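Local coordinates for ferric-siderophore receptor protein (Streptomyces coelicolor, PDB 2X4L), which probably binds ferric siderophores outside the membrane and delivers them to an uptake transporter, as a solute-binding protein of the family 8 type, at residues P45-A50 / S108-V113; V49-V54 / L114-F119; Y61-K66 / L166-K171. All coordinates share one frame; numbering follows the deposited sequence.

Contact 1 (P45-A50 / S108-V113)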
loop_
_atom_site.group_PDB
_atom_site.type_symbol
_atom_site.label_atom_id
_atom_site.label_comp_id
_atom_site.label_asym_id
_atom_site.label_seq_id
_atom_site.Cartn_x
_atom_site.Cartn_y
_atom_site.Cartn_z
ATOM N N PRO A 45 -23.202 -8.590 1.552
ATOM C CA PRO A 45 -23.443 -7.130 1.892
ATOM C C PRO A 45 -23.470 -6.250 0.661
ATOM O O PRO A 45 -22.569 -6.328 -0.179
ATOM C CB PRO A 45 -22.288 -6.764 2.811
ATOM C CG PRO A 45 -21.251 -7.875 2.697
ATOM C CD PRO A 45 -21.981 -9.146 2.156
ATOM N N ALA A 46 -24.501 -5.448 0.571
ATOM C CA ALA A 46 -24.719 -4.504 -0.456
ATOM C C ALA A 46 -24.060 -3.188 -0.037
ATOM O O ALA A 46 -23.684 -2.403 -0.920
ATOM C CB ALA A 46 -26.209 -4.294 -0.566
ATOM N N ASN A 47 -23.978 -2.912 1.287
ATOM C CA ASN A 47 -23.468 -1.553 1.759
ATOM C C ASN A 47 -22.150 -1.729 2.446
ATOM O O ASN A 47 -22.077 -1.901 3.675
ATOM C CB ASN A 47 -24.468 -0.935 2.740
ATOM C CG ASN A 47 -25.826 -0.626 2.117
ATOM O OD1 ASN A 47 -26.018 -0.698 0.901
ATOM N ND2 ASN A 47 -26.766 -0.333 2.940
ATOM N N ILE A 48 -21.074 -1.692 1.664
ATOM C CA ILE A 48 -19.754 -1.935 2.126
ATOM C C ILE A 48 -19.096 -0.573 2.411
ATOM O O ILE A 48 -19.258 0.382 1.614
ATOM C CB ILE A 48 -18.940 -2.659 0.989
ATOM C CG1 ILE A 48 -19.576 -4.026 0.696
ATOM C CG2 ILE A 48 -17.451 -2.793 1.420
ATOM C CD1 ILE A 48 -18.956 -4.631 -0.566
ATOM N N VAL A 49 -18.392 -0.492 3.518
ATOM C CA VAL A 49 -17.519 0.658 3.767
ATOM C C VAL A 49 -16.113 0.180 3.892
ATOM O O VAL A 49 -15.879 -0.848 4.523
ATOM C CB VAL A 49 -17.999 1.401 5.038
ATOM C CG1 VAL A 49 -17.011 2.467 5.509
ATOM C CG2 VAL A 49 -19.422 2.003 4.821
ATOM N N ALA A 50 -15.190 0.852 3.247
ATOM C CA ALA A 50 -13.807 0.363 3.276
ATOM C C ALA A 50 -12.769 1.476 3.385
ATOM O O ALA A 50 -12.997 2.600 2.891
ATOM C CB ALA A 50 -13.550 -0.438 1.970
ATOM N N SER A 108 -25.278 6.670 8.689
ATOM C CA SER A 108 -26.222 7.070 7.644
ATOM C C SER A 108 -26.129 6.190 6.381
ATOM O O SER A 108 -27.080 6.171 5.564
ATOM C CB SER A 108 -26.092 8.556 7.332
ATOM O OG SER A 108 -25.068 8.712 6.411
ATOM N N LEU A 109 -25.019 5.449 6.198
ATOM C CA LEU A 109 -24.851 4.565 5.033
ATOM C C LEU A 109 -25.475 3.240 5.269
ATOM O O LEU A 109 -25.397 2.407 4.364
ATOM C CB LEU A 109 -23.329 4.387 4.659
ATOM C CG LEU A 109 -22.611 5.750 4.437
ATOM C CD1 LEU A 109 -21.218 5.423 4.065
ATOM C CD2 LEU A 109 -23.215 6.551 3.272
ATOM N N ALA A 110 -26.078 2.969 6.446
ATOM C CA ALA A 110 -26.599 1.641 6.747
ATOM C C ALA A 110 -25.582 0.528 6.466
ATOM O O ALA A 110 -25.780 -0.395 5.694
ATOM C CB ALA A 110 -27.924 1.435 5.956
ATOM N N PRO A 111 -24.388 0.655 7.046
ATOM C CA PRO A 111 -23.283 -0.204 6.679
ATOM C C PRO A 111 -23.527 -1.652 7.060
ATOM O O PRO A 111 -24.088 -1.954 8.144
ATOM C CB PRO A 111 -22.079 0.358 7.480
ATOM C CG PRO A 111 -22.732 0.980 8.676
ATOM C CD PRO A 111 -24.027 1.548 8.161
ATOM N N GLU A 112 -23.097 -2.559 6.200
ATOM C CA GLU A 112 -23.242 -4.024 6.420
ATOM C C GLU A 112 -21.900 -4.698 6.739
ATOM O O GLU A 112 -21.844 -5.732 7.375
ATOM C CB GLU A 112 -23.964 -4.706 5.251
ATOM C CG GLU A 112 -25.472 -4.353 5.265
ATOM C CD GLU A 112 -26.138 -4.593 3.977
ATOM O OE1 GLU A 112 -25.592 -4.472 2.885
ATOM O OE2 GLU A 112 -27.372 -4.825 4.078
ATOM N N VAL A 113 -20.796 -4.108 6.294
ATOM C CA VAL A 113 -19.454 -4.618 6.658
ATOM C C VAL A 113 -18.512 -3.454 6.426
ATOM O O VAL A 113 -18.666 -2.650 5.510
ATOM C CB VAL A 113 -19.072 -5.903 5.778
ATOM C CG1 VAL A 113 -18.893 -5.512 4.273
ATOM C CG2 VAL A 113 -17.841 -6.632 6.345
#
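P45 lays CB against CB of E112 and CG against CG1 of V113, the latter pair 3.7 Å apart, the two side chains crossing at a slant. W29 of strand 29-32 also touches both P45 and V113. At A46 the contact turns polar: its N donates to E112 OE1 over 2.7 Å, a bent bond (134°) that meets the oxygen nearly in line with its C-O bond. N47 N gives the same OE1 a second hydrogen bond of 2.8 Å, from the opposite face of the carboxylate plane. The N47 side chain reaches along the 108-113 segment to A110. With chi1 at -64° its CG lies beside the backbone N; ND2 meets the carbonyl O of A110 at 2.9 Å, and this acceptor lies in the amide plane, whereas the donor stands above the carbonyl plane. OD1 of N47 is taken by K66 NZ. N47 O receives the N of E112 at 2.8 Å. I48 pairs with V113 in a parallel beta bridge, their side chains side by side on one face of the sheet. V49 N then donates a hydrogen bond to V113 O, nearly straight at 177°, while V49 CG2 packs against L109 CD1 and P111 CB. An alanine at E112 would probably leave the amides of A46 and N47 without their shared acceptor, and the residues leading into strand 48-51 less firmly fixed. One carboxylate oxygen thus grips two successive amides immediately before strand 48-51, and the approach to the parallel sheet is held by side-chain bonds from both segments together with the E112 N to N47 O backbone bond.

Contact 2 (V49-V54 / L114-F119)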
loop_
_atom_site.group_PDB
_atom_site.type_symbol
_atom_site.label_atom_id
_atom_site.label_comp_id
_atom_site.label_asym_id
_atom_site.label_seq_id
_atom_site.Cartn_x
_atom_site.Cartn_y
_atom_site.Cartn_z
ATOM N N VAL A 49 -18.392 -0.492 3.518
ATOM C CA VAL A 49 -17.519 0.658 3.767
ATOM C C VAL A 49 -16.113 0.180 3.892
ATOM O O VAL A 49 -15.879 -0.848 4.523
ATOM C CB VAL A 49 -17.999 1.401 5.038
ATOM C CG1 VAL A 49 -17.011 2.467 5.509
ATOM C CG2 VAL A 49 -19.422 2.003 4.821
ATOM N N ALA A 50 -15.190 0.852 3.247
ATOM C CA ALA A 50 -13.807 0.363 3.276
ATOM C C ALA A 50 -12.769 1.476 3.385
ATOM O O ALA A 50 -12.997 2.600 2.891
ATOM C CB ALA A 50 -13.550 -0.438 1.970
ATOM N N PHE A 51 -11.603 1.155 3.905
ATOM C CA PHE A 51 -10.474 2.038 3.805
ATOM C C PHE A 51 -10.311 2.337 2.289
ATOM O O PHE A 51 -10.480 1.444 1.458
ATOM C CB PHE A 51 -9.236 1.314 4.348
ATOM C CG PHE A 51 -7.984 2.129 4.163
ATOM C CD1 PHE A 51 -7.829 3.298 4.894
ATOM C CD2 PHE A 51 -6.969 1.688 3.329
ATOM C CE1 PHE A 51 -6.711 4.098 4.716
ATOM C CE2 PHE A 51 -5.837 2.493 3.153
ATOM C CZ PHE A 51 -5.694 3.710 3.860
ATOM N N THR A 52 -9.953 3.606 1.992
ATOM C CA THR A 52 -9.910 3.988 0.585
ATOM C C THR A 52 -9.108 2.973 -0.255
ATOM O O THR A 52 -9.532 2.611 -1.343
ATOM C CB THR A 52 -9.333 5.359 0.468
ATOM O OG1 THR A 52 -10.233 6.205 1.203
ATOM C CG2 THR A 52 -9.312 5.799 -1.028
ATOM N N GLY A 53 -7.912 2.559 0.218
ATOM C CA GLY A 53 -7.064 1.658 -0.606
ATOM C C GLY A 53 -7.716 0.305 -0.812
ATOM O O GLY A 53 -7.425 -0.351 -1.848
ATOM N N VAL A 54 -8.492 -0.155 0.148
ATOM C CA VAL A 54 -9.234 -1.420 -0.000
ATOM C C VAL A 54 -10.405 -1.243 -0.967
ATOM O O VAL A 54 -10.626 -2.037 -1.916
ATOM C CB VAL A 54 -9.727 -1.928 1.373
ATOM C CG1 VAL A 54 -10.699 -3.133 1.193
ATOM C CG2 VAL A 54 -8.495 -2.338 2.194
ATOM N N LEU A 114 -17.506 -3.392 7.279
ATOM C CA LEU A 114 -16.334 -2.471 7.134
ATOM C C LEU A 114 -15.108 -3.325 6.813
ATOM O O LEU A 114 -14.854 -4.380 7.414
ATOM C CB LEU A 114 -16.148 -1.747 8.476
ATOM C CG LEU A 114 -14.988 -0.763 8.438
ATOM C CD1 LEU A 114 -15.280 0.499 9.288
ATOM C CD2 LEU A 114 -13.677 -1.417 8.949
ATOM N N ILE A 115 -14.329 -2.861 5.841
ATOM C CA ILE A 115 -13.175 -3.682 5.353
ATOM C C ILE A 115 -11.930 -2.771 5.354
ATOM O O ILE A 115 -11.978 -1.681 4.750
ATOM C CB ILE A 115 -13.445 -4.218 3.928
ATOM C CG1 ILE A 115 -14.859 -4.857 3.838
ATOM C CG2 ILE A 115 -12.272 -5.216 3.517
ATOM C CD1 ILE A 115 -15.090 -5.505 2.430
ATOM N N THR A 116 -10.866 -3.223 5.955
ATOM C CA THR A 116 -9.617 -2.483 5.909
ATOM C C THR A 116 -8.443 -3.416 6.005
ATOM O O THR A 116 -8.629 -4.670 6.053
ATOM C CB THR A 116 -9.641 -1.418 7.032
ATOM O OG1 THR A 116 -8.517 -0.510 6.838
ATOM C CG2 THR A 116 -9.584 -2.005 8.490
ATOM N N THR A 117 -7.253 -2.868 6.011
ATOM C CA THR A 117 -6.063 -3.645 6.182
ATOM C C THR A 117 -5.647 -3.601 7.634
ATOM O O THR A 117 -6.236 -2.926 8.477
ATOM C CB THR A 117 -4.954 -3.024 5.287
ATOM O OG1 THR A 117 -4.860 -1.607 5.513
ATOM C CG2 THR A 117 -5.206 -3.358 3.820
ATOM N N THR A 118 -4.624 -4.406 7.950
ATOM C CA THR A 118 -4.049 -4.376 9.314
ATOM C C THR A 118 -2.513 -4.568 9.260
ATOM O O THR A 118 -2.052 -5.341 8.428
ATOM C CB THR A 118 -4.692 -5.379 10.328
ATOM O OG1 THR A 118 -4.029 -5.225 11.599
ATOM C CG2 THR A 118 -4.534 -6.812 9.840
ATOM N N PHE A 119 -1.803 -3.791 10.057
ATOM C CA PHE A 119 -0.341 -3.739 10.040
ATOM C C PHE A 119 0.318 -4.289 11.281
ATOM O O PHE A 119 1.516 -4.057 11.450
ATOM C CB PHE A 119 0.155 -2.277 9.820
ATOM C CG PHE A 119 -0.027 -1.782 8.415
ATOM C CD1 PHE A 119 1.046 -1.814 7.526
ATOM C CD2 PHE A 119 -1.229 -1.241 8.011
ATOM C CE1 PHE A 119 0.859 -1.288 6.201
ATOM C CE2 PHE A 119 -1.424 -0.751 6.686
ATOM C CZ PHE A 119 -0.376 -0.806 5.812
#
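V54 and I115 meet closely, crossing at about a right angle with V54 CG1 only 3.5 Å from I115 CG2, closer than usual van der Waals contact. Both methyls lie anti to their own backbone N (chi1 171° at V54; CG2 of I115 likewise), which brings them together where the first turn of helix 52-60 passes over strand 113-118. The other branch of V54, CG2, leans on T117 CG2 at 3.8 Å, these two side chains sliding past each other in opposite directions, and also rests near CA of T116. A50 shares the face of the sheet that bears I115, its CB lying 4.3 Å from I115 CB. F51 is turned differently: its CB approaches T116 OG1 at 3.2 Å, then the ring swings away from strand 113-118, with CG anti to the backbone N (chi1 175°), and meets W126 edge-to-face. T116 OG1 is not left to this apolar neighbour, for it is hydrogen-bonded to W126 O, so W126 engages both sides of the pair. V49 and L114 occupy the other face, where both touch F69 and Y106. The two strand segments run parallel, 11° apart: I115 N donates to V49 O at 2.9 Å, and F51 N to I115 O at 3.0 Å. CA-H...O contacts from L114 to V49 O and from A50 to I115 O accompany them. F51 ends the strand as N-cap residue of helix 52-60. The parallel strands, the helix following directly on strand 48-51, and strand order 3-2-1-4-5 fit a Rossmann-like alpha/beta lobe, consistent with the solute-binding protein family.

Contact 3 (Y61-K66 / L166-K171)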
loop_
_atom_site.group_PDB
_atom_site.type_symbol
_atom_site.label_atom_id
_atom_site.label_comp_id
_atom_site.label_asym_id
_atom_site.label_seq_id
_atom_site.Cartn_x
_atom_site.Cartn_y
_atom_site.Cartn_z
ATOM N N TYR A 61 -12.048 -5.260 -9.139
ATOM C CA TYR A 61 -12.794 -6.530 -9.305
ATOM C C TYR A 61 -14.275 -6.300 -9.455
ATOM O O TYR A 61 -15.007 -7.242 -9.329
ATOM C CB TYR A 61 -12.539 -7.350 -8.059
ATOM C CG TYR A 61 -11.075 -7.699 -7.930
ATOM C CD1 TYR A 61 -10.389 -8.300 -9.003
ATOM C CD2 TYR A 61 -10.333 -7.424 -6.757
ATOM C CE1 TYR A 61 -9.026 -8.635 -8.922
ATOM C CE2 TYR A 61 -8.948 -7.793 -6.688
ATOM C CZ TYR A 61 -8.319 -8.412 -7.794
ATOM O OH TYR A 61 -6.958 -8.687 -7.696
ATOM N N GLY A 62 -14.696 -5.058 -9.698
ATOM C CA GLY A 62 -16.092 -4.736 -9.947
ATOM C C GLY A 62 -16.981 -4.846 -8.750
ATOM O O GLY A 62 -18.214 -4.993 -8.943
ATOM N N VAL A 63 -16.405 -4.655 -7.549
ATOM C CA VAL A 63 -17.221 -4.628 -6.319
ATOM C C VAL A 63 -17.300 -3.186 -5.857
ATOM O O VAL A 63 -16.281 -2.597 -5.575
ATOM C CB VAL A 63 -16.583 -5.528 -5.303
ATOM C CG1 VAL A 63 -17.142 -5.318 -3.843
ATOM C CG2 VAL A 63 -16.717 -7.018 -5.787
ATOM N N GLU A 64 -18.523 -2.648 -5.822
ATOM C CA GLU A 64 -18.698 -1.265 -5.415
ATOM C C GLU A 64 -18.776 -1.136 -3.916
ATOM O O GLU A 64 -19.304 -1.999 -3.225
ATOM C CB GLU A 64 -19.999 -0.718 -6.028
ATOM C CG GLU A 64 -20.737 0.442 -5.319
ATOM C CD GLU A 64 -22.211 0.705 -5.841
ATOM O OE1 GLU A 64 -22.658 0.038 -6.814
ATOM O OE2 GLU A 64 -22.929 1.567 -5.246
ATOM N N VAL A 65 -18.248 -0.044 -3.382
ATOM C CA VAL A 65 -18.467 0.316 -1.977
ATOM C C VAL A 65 -19.357 1.580 -1.859
ATOM O O VAL A 65 -19.518 2.385 -2.842
ATOM C CB VAL A 65 -17.117 0.532 -1.170
ATOM C CG1 VAL A 65 -16.225 -0.594 -1.502
ATOM C CG2 VAL A 65 -16.463 1.886 -1.554
ATOM N N LYS A 66 -20.013 1.717 -0.706
ATOM C CA LYS A 66 -20.834 2.915 -0.482
ATOM C C LYS A 66 -20.062 4.023 0.238
ATOM O O LYS A 66 -20.342 5.221 -0.010
ATOM C CB LYS A 66 -22.069 2.554 0.314
ATOM C CG LYS A 66 -22.983 1.526 -0.392
ATOM C CD LYS A 66 -23.758 2.166 -1.499
ATOM C CE LYS A 66 -24.683 1.240 -2.352
ATOM N NZ LYS A 66 -25.361 0.122 -1.704
ATOM N N LEU A 166 -17.804 -11.469 -2.498
ATOM C CA LEU A 166 -18.720 -10.337 -2.585
ATOM C C LEU A 166 -19.418 -10.160 -3.968
ATOM O O LEU A 166 -20.216 -9.198 -4.154
ATOM C CB LEU A 166 -17.958 -9.020 -2.193
ATOM C CG LEU A 166 -17.451 -9.036 -0.759
ATOM C CD1 LEU A 166 -16.521 -7.848 -0.590
ATOM C CD2 LEU A 166 -18.614 -8.896 0.178
ATOM N N GLY A 167 -19.124 -11.023 -4.921
ATOM C CA GLY A 167 -19.845 -10.940 -6.190
ATOM C C GLY A 167 -19.027 -10.610 -7.408
ATOM O O GLY A 167 -19.590 -10.441 -8.513
ATOM N N ALA A 168 -17.705 -10.567 -7.254
ATOM C CA ALA A 168 -16.843 -10.329 -8.423
ATOM C C ALA A 168 -16.826 -11.546 -9.383
ATOM O O ALA A 168 -17.240 -12.634 -9.021
ATOM C CB ALA A 168 -15.470 -9.993 -7.968
ATOM N N ASP A 169 -16.419 -11.342 -10.613
ATOM C CA ASP A 169 -16.230 -12.528 -11.475
ATOM C C ASP A 169 -14.707 -12.661 -11.526
ATOM O O ASP A 169 -14.015 -11.898 -12.230
ATOM C CB ASP A 169 -16.829 -12.339 -12.880
ATOM C CG ASP A 169 -18.316 -11.917 -12.888
ATOM O OD1 ASP A 169 -19.043 -12.083 -11.859
ATOM O OD2 ASP A 169 -18.757 -11.409 -13.968
ATOM N N MET A 170 -14.170 -13.621 -10.771
ATOM C CA MET A 170 -12.695 -13.797 -10.694
ATOM C C MET A 170 -12.108 -14.573 -11.901
ATOM O O MET A 170 -10.879 -14.613 -12.159
ATOM C CB MET A 170 -12.305 -14.391 -9.341
ATOM C CG MET A 170 -12.499 -13.401 -8.206
ATOM S SD MET A 170 -11.718 -11.776 -8.511
ATOM C CE MET A 170 -11.892 -11.038 -6.922
ATOM N N LYS A 171 -13.005 -15.176 -12.666
ATOM C CA LYS A 171 -12.586 -15.763 -13.912
ATOM C C LYS A 171 -12.904 -14.840 -15.102
ATOM O O LYS A 171 -12.720 -15.245 -16.253
ATOM C CB LYS A 171 -13.164 -17.162 -14.067
ATOM C CG LYS A 171 -12.512 -18.261 -13.179
ATOM C CD LYS A 171 -13.456 -19.528 -13.015
ATOM C CE LYS A 171 -13.932 -20.137 -14.356
ATOM N NZ LYS A 171 -15.398 -20.378 -14.265
#
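Y61 and A168 make the nearest backbone approach, CA to CA 5.6 Å, between two loops that each leave a helix through a Schellman motif with a positive-phi glycine, G62 after helix 52-60 and G167 after helix 153-165. No hydrogen bond joins the segments. The ring of Y61 takes the end of M170 over one face: CE sits 3.8 Å from the ring centroid, 21° off the normal, as a CH-pi contact displaced toward the rim, and it comes nearest to CG at 3.6 Å. SD lies obliquely at 4.3 Å from the same centroid, closest to CD1, a Met-aromatic contact. The bend of M170 at chi2 (-51°) turns SD toward the Y61 ring, and the two side chains cross at about a right angle. The hydroxyl of Y61 is hydrogen-bonded to the N of Y304. A168 points its CB at the 61-66 segment, 3.1 Å from Y61 O and 3.9 Å from both Y61 CB and V63 CG2. The second branch of V63, CG1, meets L166 CB at 4.1 Å, the two side chains again crossing nearly perpendicularly. V63 and L166 both continue onto I48 of strand 48-51, while M170 also touches W160 and A163. The two helix exits are therefore probably held together mainly by apolar packing and the methionine-ring contact, with the tyrosine hydroxyl tied to a third part of the chain.

Overall arrangement
Contact 1 lies where the chain enters the neighbouring strands 48-51 and 113-118 of the five-stranded parallel sheet, and contact 2 continues along them; their centres are 12 Å apart and they share V49 and A50. Contact 3 lies at the far end of helix 52-60, about 14 Å from contact 1 and 15 Å from contact 2 between centres. The first segments come in the order 45-50, 49-54, 61-66 and the second in the order 108-113, 114-119, 166-171, so contact 3 crosses the other two along the chain. I115 CD1 reaches L166 CD1, and I48 O meets K66 N, linking the sheet to contact 3, consistent with all belonging to one lobe of the solute-binding fold.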